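Local coordinates for protein cytosol aminopeptidase (Coxiella burnetii, PDB 3IJ3) that probably removes amino acids from the N-termini of peptides, as a manganese-dependent metalloaminopeptidase of the M17 family, at residues V245-S256 against V294-N305; L269-H279 against D449-D457. All blocks are in the same frame, centred on the assembly; numbering follows the deposited sequence. Where two conformers were deposited one is given.

Contact 1 of 2, residues V245-S256 against V294-N305; sequences VTLVGKGVCFDS and VRLRLLIPAVEN. With LI (lithium ion), chain C; SO4 (sulfate ion), chain D; SO4 (sulfate ion), chain G.
Residues 245-249 run parallel to strand 295-305, with 4.7 Å and 16° between the axes of the two strands. Val245, Leu247 and Gly249 bond through their backbones with Arg295, Arg297 and Leu299. The pairing resumes at Gly251 and persists, past a corner at Cys253, as far as Asn305. The link from Gly251 N to Pro301 O is weak.

On one face, Leu247 CD1 meets Leu296 CD1 at 3.9 Å, and Leu298 CD1 reaches Leu247 CB. On the other face, Thr246 and Arg297 lie side by side. Thr246 CG2 touches Leu299 CD1 at 4.0 Å, and the same Leu299 methyl covers one face of the Arg297 guanidinium near its rim. Asp234, Glu345 and Glu349 form salt bridges with this buried guanidinium. Water 1 donates to Thr246 OG1 and to Arg295 O, bridging the strands.

The far end is polar. Asp255 and Asn305 both have CG anti to the backbone N (chi1 -170°), which sets them alongside each other. Asn305 ND2 donates to the syn side of Asp255 OD1 at 2.8 Å, well out of the carboxylate plane. Gly257 N also binds this oxygen. These bonds help fix the carboxylate, whose OD2 binds the lithium ion at 2.3 Å. Asn305 O accepts from Ser256 N and, at 2.7 Å, from Ser256 OG.

The two strands are neighbours in the sheet of the catalytic domain, joined by a beta-alpha-beta crossover through helix 275-289. That helix packs on Leu296, Leu298 and Ile300. Strand 353-359 pairs in parallel with 244-252, and strand 231-237 pairs antiparallel with 295-305.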
# COMPACT_ATOMS: atom_id res chain seq x y z
N VAL A 245 -20.12 26.64 33.85
CA VAL A 245 -18.95 25.99 33.25
C VAL A 245 -19.51 24.72 32.64
O VAL A 245 -20.08 23.89 33.38
CB VAL A 245 -17.88 25.66 34.28
CG1 VAL A 245 -16.75 24.79 33.65
CG2 VAL A 245 -17.32 26.95 34.89
N THR A 246 -19.36 24.56 31.33
CA THR A 246 -19.89 23.41 30.62
C THR A 246 -18.75 22.61 30.00
O THR A 246 -17.89 23.16 29.27
CB THR A 246 -20.92 23.81 29.52
OG1 THR A 246 -22.02 24.51 30.14
CG2 THR A 246 -21.44 22.54 28.71
N LEU A 247 -18.73 21.31 30.32
CA LEU A 247 -17.72 20.38 29.85
C LEU A 247 -18.35 19.46 28.81
O LEU A 247 -19.48 18.99 28.99
CB LEU A 247 -17.20 19.54 31.01
CG LEU A 247 -16.70 20.29 32.25
CD1 LEU A 247 -16.20 19.28 33.33
CD2 LEU A 247 -15.62 21.33 31.90
N VAL A 248 -17.62 19.24 27.73
CA VAL A 248 -18.07 18.40 26.64
C VAL A 248 -17.01 17.35 26.35
O VAL A 248 -15.82 17.65 26.27
CB VAL A 248 -18.34 19.25 25.42
CG1 VAL A 248 -18.82 18.36 24.23
CG2 VAL A 248 -19.37 20.36 25.72
N GLY A 249 -17.42 16.09 26.22
CA GLY A 249 -16.47 15.03 25.94
C GLY A 249 -16.90 14.04 24.86
O GLY A 249 -18.02 13.56 24.86
N LYS A 250 -15.99 13.74 23.94
CA LYS A 250 -16.24 12.81 22.85
C LYS A 250 -16.31 11.38 23.37
O LYS A 250 -15.31 10.82 23.82
CB LYS A 250 -15.14 12.95 21.80
CG LYS A 250 -15.18 11.92 20.64
CD LYS A 250 -13.94 12.06 19.77
CE LYS A 250 -13.72 10.83 18.89
NZ LYS A 250 -12.41 10.94 18.14
N GLY A 251 -17.50 10.78 23.26
CA GLY A 251 -17.75 9.43 23.73
C GLY A 251 -17.89 8.40 22.62
O GLY A 251 -18.88 7.68 22.58
N VAL A 252 -16.90 8.31 21.74
CA VAL A 252 -16.97 7.29 20.65
C VAL A 252 -16.42 6.01 21.28
O VAL A 252 -15.20 5.80 21.36
CB VAL A 252 -16.21 7.74 19.41
CG1 VAL A 252 -16.20 6.66 18.33
CG2 VAL A 252 -16.86 9.00 18.86
N CYS A 253 -17.33 5.16 21.73
CA CYS A 253 -16.99 3.93 22.47
C CYS A 253 -16.12 2.96 21.69
O CYS A 253 -15.29 2.24 22.28
CB CYS A 253 -18.24 3.30 23.04
SG CYS A 253 -18.99 4.42 24.32
N PHE A 254 -16.33 2.92 20.38
CA PHE A 254 -15.45 2.20 19.48
C PHE A 254 -15.51 2.88 18.13
O PHE A 254 -16.58 3.30 17.68
CB PHE A 254 -15.76 0.71 19.32
CG PHE A 254 -14.69 -0.01 18.58
CD1 PHE A 254 -13.48 -0.28 19.21
CD2 PHE A 254 -14.84 -0.36 17.24
CE1 PHE A 254 -12.43 -0.89 18.53
CE2 PHE A 254 -13.81 -0.99 16.56
CZ PHE A 254 -12.60 -1.24 17.19
N ASP A 255 -14.35 3.06 17.52
CA ASP A 255 -14.27 3.67 16.21
C ASP A 255 -13.64 2.72 15.18
O ASP A 255 -12.44 2.46 15.20
CB ASP A 255 -13.48 4.98 16.30
CG ASP A 255 -13.55 5.81 15.01
OD1 ASP A 255 -14.30 5.45 14.09
OD2 ASP A 255 -12.79 6.81 14.97
N SER A 256 -14.47 2.15 14.30
CA SER A 256 -13.98 1.31 13.23
C SER A 256 -13.52 2.16 12.05
O SER A 256 -12.89 1.65 11.12
CB SER A 256 -15.09 0.42 12.72
OG SER A 256 -16.13 1.22 12.12
N VAL A 294 -19.51 26.80 40.92
CA VAL A 294 -19.93 26.94 39.55
C VAL A 294 -21.21 26.15 39.33
O VAL A 294 -21.58 25.30 40.15
CB VAL A 294 -18.87 26.44 38.54
CG1 VAL A 294 -17.57 27.24 38.68
CG2 VAL A 294 -18.59 24.91 38.70
N ARG A 295 -21.88 26.47 38.23
CA ARG A 295 -23.04 25.71 37.75
C ARG A 295 -22.45 24.82 36.66
O ARG A 295 -22.15 25.29 35.56
CB ARG A 295 -24.12 26.64 37.22
CG ARG A 295 -25.33 25.96 36.63
CD ARG A 295 -26.01 24.95 37.57
NE ARG A 295 -27.23 24.41 36.95
CZ ARG A 295 -28.08 23.55 37.52
NH1 ARG A 295 -27.86 23.07 38.76
NH2 ARG A 295 -29.17 23.17 36.84
N LEU A 296 -22.26 23.55 37.00
CA LEU A 296 -21.63 22.59 36.12
C LEU A 296 -22.61 21.87 35.22
O LEU A 296 -23.71 21.46 35.65
CB LEU A 296 -20.92 21.53 36.96
CG LEU A 296 -20.30 20.32 36.25
CD1 LEU A 296 -19.13 20.77 35.36
CD2 LEU A 296 -19.85 19.29 37.30
N ARG A 297 -22.23 21.72 33.96
CA ARG A 297 -22.99 20.90 33.04
C ARG A 297 -21.96 20.05 32.31
O ARG A 297 -20.86 20.54 31.98
CB ARG A 297 -23.78 21.76 32.05
CG ARG A 297 -24.58 20.95 31.08
CD ARG A 297 -25.32 21.84 30.10
NE ARG A 297 -26.41 21.13 29.43
CZ ARG A 297 -27.17 21.67 28.48
NH1 ARG A 297 -26.94 22.91 28.04
NH2 ARG A 297 -28.17 20.97 27.96
N LEU A 298 -22.28 18.78 32.11
CA LEU A 298 -21.44 17.83 31.38
C LEU A 298 -22.26 17.20 30.27
O LEU A 298 -23.32 16.62 30.52
CB LEU A 298 -20.92 16.75 32.33
CG LEU A 298 -20.28 15.50 31.71
CD1 LEU A 298 -18.90 15.83 31.07
CD2 LEU A 298 -20.09 14.43 32.77
N LEU A 299 -21.78 17.35 29.03
CA LEU A 299 -22.42 16.81 27.85
C LEU A 299 -21.51 15.82 27.17
O LEU A 299 -20.37 16.16 26.80
CB LEU A 299 -22.77 17.96 26.87
CG LEU A 299 -23.91 18.87 27.30
CD1 LEU A 299 -23.85 20.22 26.56
CD2 LEU A 299 -25.25 18.14 27.04
N ILE A 300 -21.99 14.58 27.03
CA ILE A 300 -21.24 13.52 26.36
C ILE A 300 -22.07 12.81 25.28
O ILE A 300 -23.04 12.10 25.60
CB ILE A 300 -20.75 12.45 27.37
CG1 ILE A 300 -19.74 13.04 28.35
CG2 ILE A 300 -20.17 11.23 26.64
CD1 ILE A 300 -19.44 12.11 29.58
N PRO A 301 -21.73 13.05 24.00
CA PRO A 301 -22.33 12.26 22.93
C PRO A 301 -21.68 10.87 23.02
O PRO A 301 -20.43 10.76 22.99
CB PRO A 301 -21.94 12.99 21.65
CG PRO A 301 -21.01 14.06 22.03
CD PRO A 301 -20.91 14.17 23.49
N ALA A 302 -22.50 9.84 23.13
CA ALA A 302 -22.00 8.46 23.31
C ALA A 302 -22.51 7.60 22.16
O ALA A 302 -23.72 7.38 22.00
CB ALA A 302 -22.42 7.92 24.68
N VAL A 303 -21.57 7.16 21.33
CA VAL A 303 -21.91 6.38 20.14
C VAL A 303 -20.82 5.38 19.78
O VAL A 303 -19.72 5.39 20.37
CB VAL A 303 -21.96 7.34 18.91
CG1 VAL A 303 -22.84 8.59 19.14
CG2 VAL A 303 -20.54 7.82 18.48
N GLU A 304 -21.15 4.46 18.87
CA GLU A 304 -20.14 3.60 18.26
C GLU A 304 -20.13 4.01 16.79
O GLU A 304 -21.20 4.25 16.22
CB GLU A 304 -20.44 2.08 18.36
CG GLU A 304 -19.32 1.17 17.69
CD GLU A 304 -19.42 -0.35 18.01
OE1 GLU A 304 -20.25 -0.71 18.88
OE2 GLU A 304 -18.66 -1.19 17.40
N ASN A 305 -18.95 4.14 16.19
CA ASN A 305 -18.83 4.44 14.76
C ASN A 305 -18.62 3.09 14.11
O ASN A 305 -17.50 2.61 14.00
CB ASN A 305 -17.68 5.40 14.48
CG ASN A 305 -17.68 5.93 13.05
OD1 ASN A 305 -18.72 5.93 12.37
ND2 ASN A 305 -16.50 6.39 12.59
LI LI C . -12.93 8.66 16.29
S SO4 D . -12.44 13.23 14.96
O1 SO4 D . -12.95 11.89 14.73
O2 SO4 D . -13.40 14.15 14.34
O3 SO4 D . -12.32 13.39 16.40
O4 SO4 D . -11.12 13.40 14.32
S SO4 G . -31.55 24.09 34.16
O1 SO4 G . -31.81 22.75 34.66
O2 SO4 G . -32.01 25.08 35.13
O3 SO4 G . -30.12 24.27 33.96
O4 SO4 G . -32.25 24.31 32.90
O HOH W 1 -22.97 25.08 32.82
O HOH W 2 -11.83 9.52 14.97

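Contact 2 of 2, residues L269-H279 against D449-D457. With LI (lithium ion), chain C.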
# COMPACT_ATOMS: atom_id res chain seq x y z
N LEU A 269 -6.34 0.29 19.04
CA LEU A 269 -6.56 0.97 20.34
C LEU A 269 -7.88 1.72 20.42
O LEU A 269 -8.11 2.44 21.39
CB LEU A 269 -5.44 2.00 20.58
CG LEU A 269 -4.01 1.46 20.63
CD1 LEU A 269 -3.07 2.57 21.03
CD2 LEU A 269 -3.88 0.29 21.60
N MET A 270 -8.78 1.50 19.46
CA MET A 270 -9.97 2.33 19.35
C MET A 270 -11.03 2.24 20.45
O MET A 270 -11.98 3.01 20.44
CB MET A 270 -10.54 2.28 17.96
CG MET A 270 -9.67 2.97 16.94
SD MET A 270 -9.37 4.75 17.26
CE MET A 270 -7.75 4.69 18.07
N LYS A 271 -10.87 1.31 21.38
CA LYS A 271 -11.70 1.32 22.59
C LYS A 271 -11.43 2.66 23.32
O LYS A 271 -12.22 3.10 24.15
CB LYS A 271 -11.39 0.14 23.51
CG LYS A 271 -10.01 0.16 24.17
CD LYS A 271 -9.78 -1.09 25.01
CE LYS A 271 -8.45 -1.03 25.72
NZ LYS A 271 -8.14 -2.18 26.65
N LYS A 272 -10.29 3.32 23.02
CA LYS A 272 -9.95 4.57 23.71
C LYS A 272 -10.56 5.80 23.10
O LYS A 272 -10.33 6.91 23.62
CB LYS A 272 -8.42 4.79 23.80
CG LYS A 272 -7.75 5.37 22.54
CD LYS A 272 -6.26 5.53 22.76
CE LYS A 272 -5.52 6.02 21.52
NZ LYS A 272 -5.94 7.40 21.15
N ASP A 273 -11.34 5.66 22.03
CA ASP A 273 -11.89 6.86 21.39
C ASP A 273 -13.02 7.56 22.18
O ASP A 273 -13.63 8.54 21.71
CB ASP A 273 -12.26 6.59 19.93
CG ASP A 273 -11.96 7.79 19.03
OD1 ASP A 273 -10.99 8.54 19.33
OD2 ASP A 273 -12.67 7.99 18.05
N MET A 274 -13.29 7.04 23.36
CA MET A 274 -14.19 7.68 24.33
C MET A 274 -13.38 8.33 25.46
O MET A 274 -13.94 8.73 26.49
CB MET A 274 -15.23 6.71 24.90
CG MET A 274 -14.78 5.36 25.31
SD MET A 274 -13.41 5.28 26.47
CE MET A 274 -14.23 5.88 27.95
N GLY A 275 -12.07 8.48 25.26
CA GLY A 275 -11.19 9.09 26.26
C GLY A 275 -11.58 10.52 26.60
O GLY A 275 -11.46 10.94 27.73
N GLY A 276 -12.11 11.25 25.64
CA GLY A 276 -12.53 12.62 25.90
C GLY A 276 -13.69 12.66 26.88
O GLY A 276 -13.76 13.51 27.77
N ALA A 277 -14.62 11.71 26.71
CA ALA A 277 -15.77 11.59 27.61
C ALA A 277 -15.26 11.25 29.00
O ALA A 277 -15.74 11.81 30.01
CB ALA A 277 -16.73 10.49 27.11
N ALA A 278 -14.31 10.32 29.08
CA ALA A 278 -13.76 9.93 30.41
C ALA A 278 -13.12 11.14 31.10
O ALA A 278 -13.29 11.35 32.32
CB ALA A 278 -12.79 8.78 30.29
N HIS A 279 -12.37 11.93 30.33
CA HIS A 279 -11.73 13.15 30.86
C HIS A 279 -12.75 14.16 31.33
O HIS A 279 -12.60 14.76 32.41
CB HIS A 279 -10.81 13.78 29.81
CG HIS A 279 -9.47 13.13 29.74
ND1 HIS A 279 -9.28 11.84 29.28
CD2 HIS A 279 -8.26 13.59 30.11
CE1 HIS A 279 -7.99 11.54 29.37
NE2 HIS A 279 -7.36 12.58 29.87
N ASP A 449 -7.27 18.32 22.37
CA ASP A 449 -7.07 17.09 21.59
C ASP A 449 -6.05 16.31 22.41
O ASP A 449 -4.93 16.80 22.67
CB ASP A 449 -6.53 17.36 20.20
CG ASP A 449 -7.58 17.93 19.28
OD1 ASP A 449 -8.75 17.56 19.45
OD2 ASP A 449 -7.22 18.74 18.39
N ILE A 450 -6.44 15.12 22.84
CA ILE A 450 -5.58 14.29 23.69
C ILE A 450 -5.41 12.87 23.15
O ILE A 450 -6.28 12.38 22.42
CB ILE A 450 -6.19 14.21 25.12
CG1 ILE A 450 -7.58 13.57 25.07
CG2 ILE A 450 -6.26 15.59 25.78
CD1 ILE A 450 -8.21 13.32 26.45
N PHE A 451 -4.31 12.22 23.50
CA PHE A 451 -4.10 10.84 23.05
C PHE A 451 -4.72 9.83 24.06
O PHE A 451 -5.19 8.76 23.67
CB PHE A 451 -2.61 10.63 22.81
CG PHE A 451 -2.27 9.29 22.22
CD1 PHE A 451 -2.66 8.98 20.94
CD2 PHE A 451 -1.52 8.39 22.92
CE1 PHE A 451 -2.35 7.75 20.39
CE2 PHE A 451 -1.19 7.16 22.35
CZ PHE A 451 -1.61 6.86 21.10
N ALA A 452 -4.70 10.18 25.35
CA ALA A 452 -5.35 9.41 26.42
C ALA A 452 -4.85 7.99 26.59
O ALA A 452 -5.60 7.13 27.01
CB ALA A 452 -6.89 9.41 26.20
N TRP A 453 -3.56 7.76 26.32
CA TRP A 453 -3.00 6.43 26.38
C TRP A 453 -1.49 6.46 26.56
O TRP A 453 -0.83 7.36 26.05
CB TRP A 453 -3.34 5.72 25.05
CG TRP A 453 -3.02 4.26 24.94
CD1 TRP A 453 -1.85 3.71 24.51
CD2 TRP A 453 -3.89 3.17 25.23
NE1 TRP A 453 -1.94 2.33 24.53
CE2 TRP A 453 -3.19 1.98 24.97
CE3 TRP A 453 -5.21 3.08 25.70
CZ2 TRP A 453 -3.75 0.74 25.14
CZ3 TRP A 453 -5.76 1.84 25.86
CH2 TRP A 453 -5.03 0.69 25.62
N ASN A 454 -0.98 5.51 27.34
CA ASN A 454 0.44 5.29 27.52
C ASN A 454 0.84 4.11 26.62
O ASN A 454 0.45 2.96 26.88
CB ASN A 454 0.78 4.93 28.96
CG ASN A 454 0.48 6.06 29.94
OD1 ASN A 454 0.77 7.23 29.65
ND2 ASN A 454 -0.06 5.71 31.12
N LEU A 455 1.65 4.38 25.61
CA LEU A 455 2.13 3.32 24.72
C LEU A 455 3.21 2.46 25.38
O LEU A 455 3.36 1.29 25.08
CB LEU A 455 2.70 3.94 23.45
CG LEU A 455 1.65 4.56 22.53
CD1 LEU A 455 2.28 5.52 21.54
CD2 LEU A 455 0.84 3.46 21.83
N GLU A 456 3.94 3.05 26.31
CA GLU A 456 5.03 2.37 26.99
C GLU A 456 4.85 2.43 28.50
O GLU A 456 4.23 3.34 29.00
CB GLU A 456 6.33 3.14 26.73
CG GLU A 456 6.72 3.38 25.28
CD GLU A 456 7.64 4.60 25.15
OE1 GLU A 456 7.24 5.72 25.59
OE2 GLU A 456 8.75 4.46 24.58
N ASP A 457 5.44 1.47 29.21
CA ASP A 457 5.37 1.41 30.66
C ASP A 457 6.42 2.34 31.28
O ASP A 457 7.60 2.01 31.29
CB ASP A 457 5.68 -0.02 31.09
CG ASP A 457 5.70 -0.19 32.59
OD1 ASP A 457 4.79 0.31 33.26
OD2 ASP A 457 6.63 -0.85 33.08
LI LI C . -12.93 8.66 16.29
O HOH W 2 -11.83 9.52 14.97
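Ile450 CD1 sits over the centre of one face of the His279 ring, 3.3 Å from its centroid and 8° off the normal. Leu269 covers a face of Trp453: its CD1 lies over the five-membered ring, and its CD2 is 3.6 Å from Trp453 CZ2. Lys271 CE comes in at the indole edge, 3.8 Å from Trp453 CH2, while its NZ bonds to Asn178 O. Lys272 CE lies over one face of Phe451, toward the rim.

The Lys272 chain passes along Trp453 and then over Phe451. Its CD packs on Trp453 CB at 3.7 Å. A bend at the end of the chain (chi4 65°) brings NZ back to Phe451 O at 3.0 Å, in the carbonyl plane on a lone pair. The ammonium also makes an off-centre cation-pi contact with the Phe451 ring.

His279 is held at both ring nitrogens. ND1 donates to Gly275 O at 2.8 Å from above the carbonyl plane, and NE2 bonds with Met468 N. The backbone N of His279 reaches Gly275 O from the opposite face.

The 3-10 turn 270-272 and the start of helix 275-289 thus pack against strand 445-454 where it is interrupted at Phe451 and Ala452. Between turn and helix, Asp273 OD2 binds the lithium ion at 1.9 Å. Helix 157-178 packs on Lys272, His279 and Ala452. Strand 353-359 pairs in parallel with 445-454, and Thr359 touches Ile450 and Ala452.

How the contacts relate
The contacts lie about 14 Å apart between centres and meet at the metal site. Asp255 of contact 1 and Asp273 of contact 2 both bind the lithium ion, together with Glu334 and water 2. Lys250 NZ forms a salt bridge with Asp273 OD2 at 3.0 Å, and a sulfate also bonds to this lysine. In this family such acidic residues bind the catalytic metals, so lithium probably occupies one of the positions that manganese would take. The backbone adds a second join: Ala277 N lies 3.1 Å from Lys250 O, a probable hydrogen bond. Nearby, Ile300 CG2 packs on Ala277 CB at 3.5 Å.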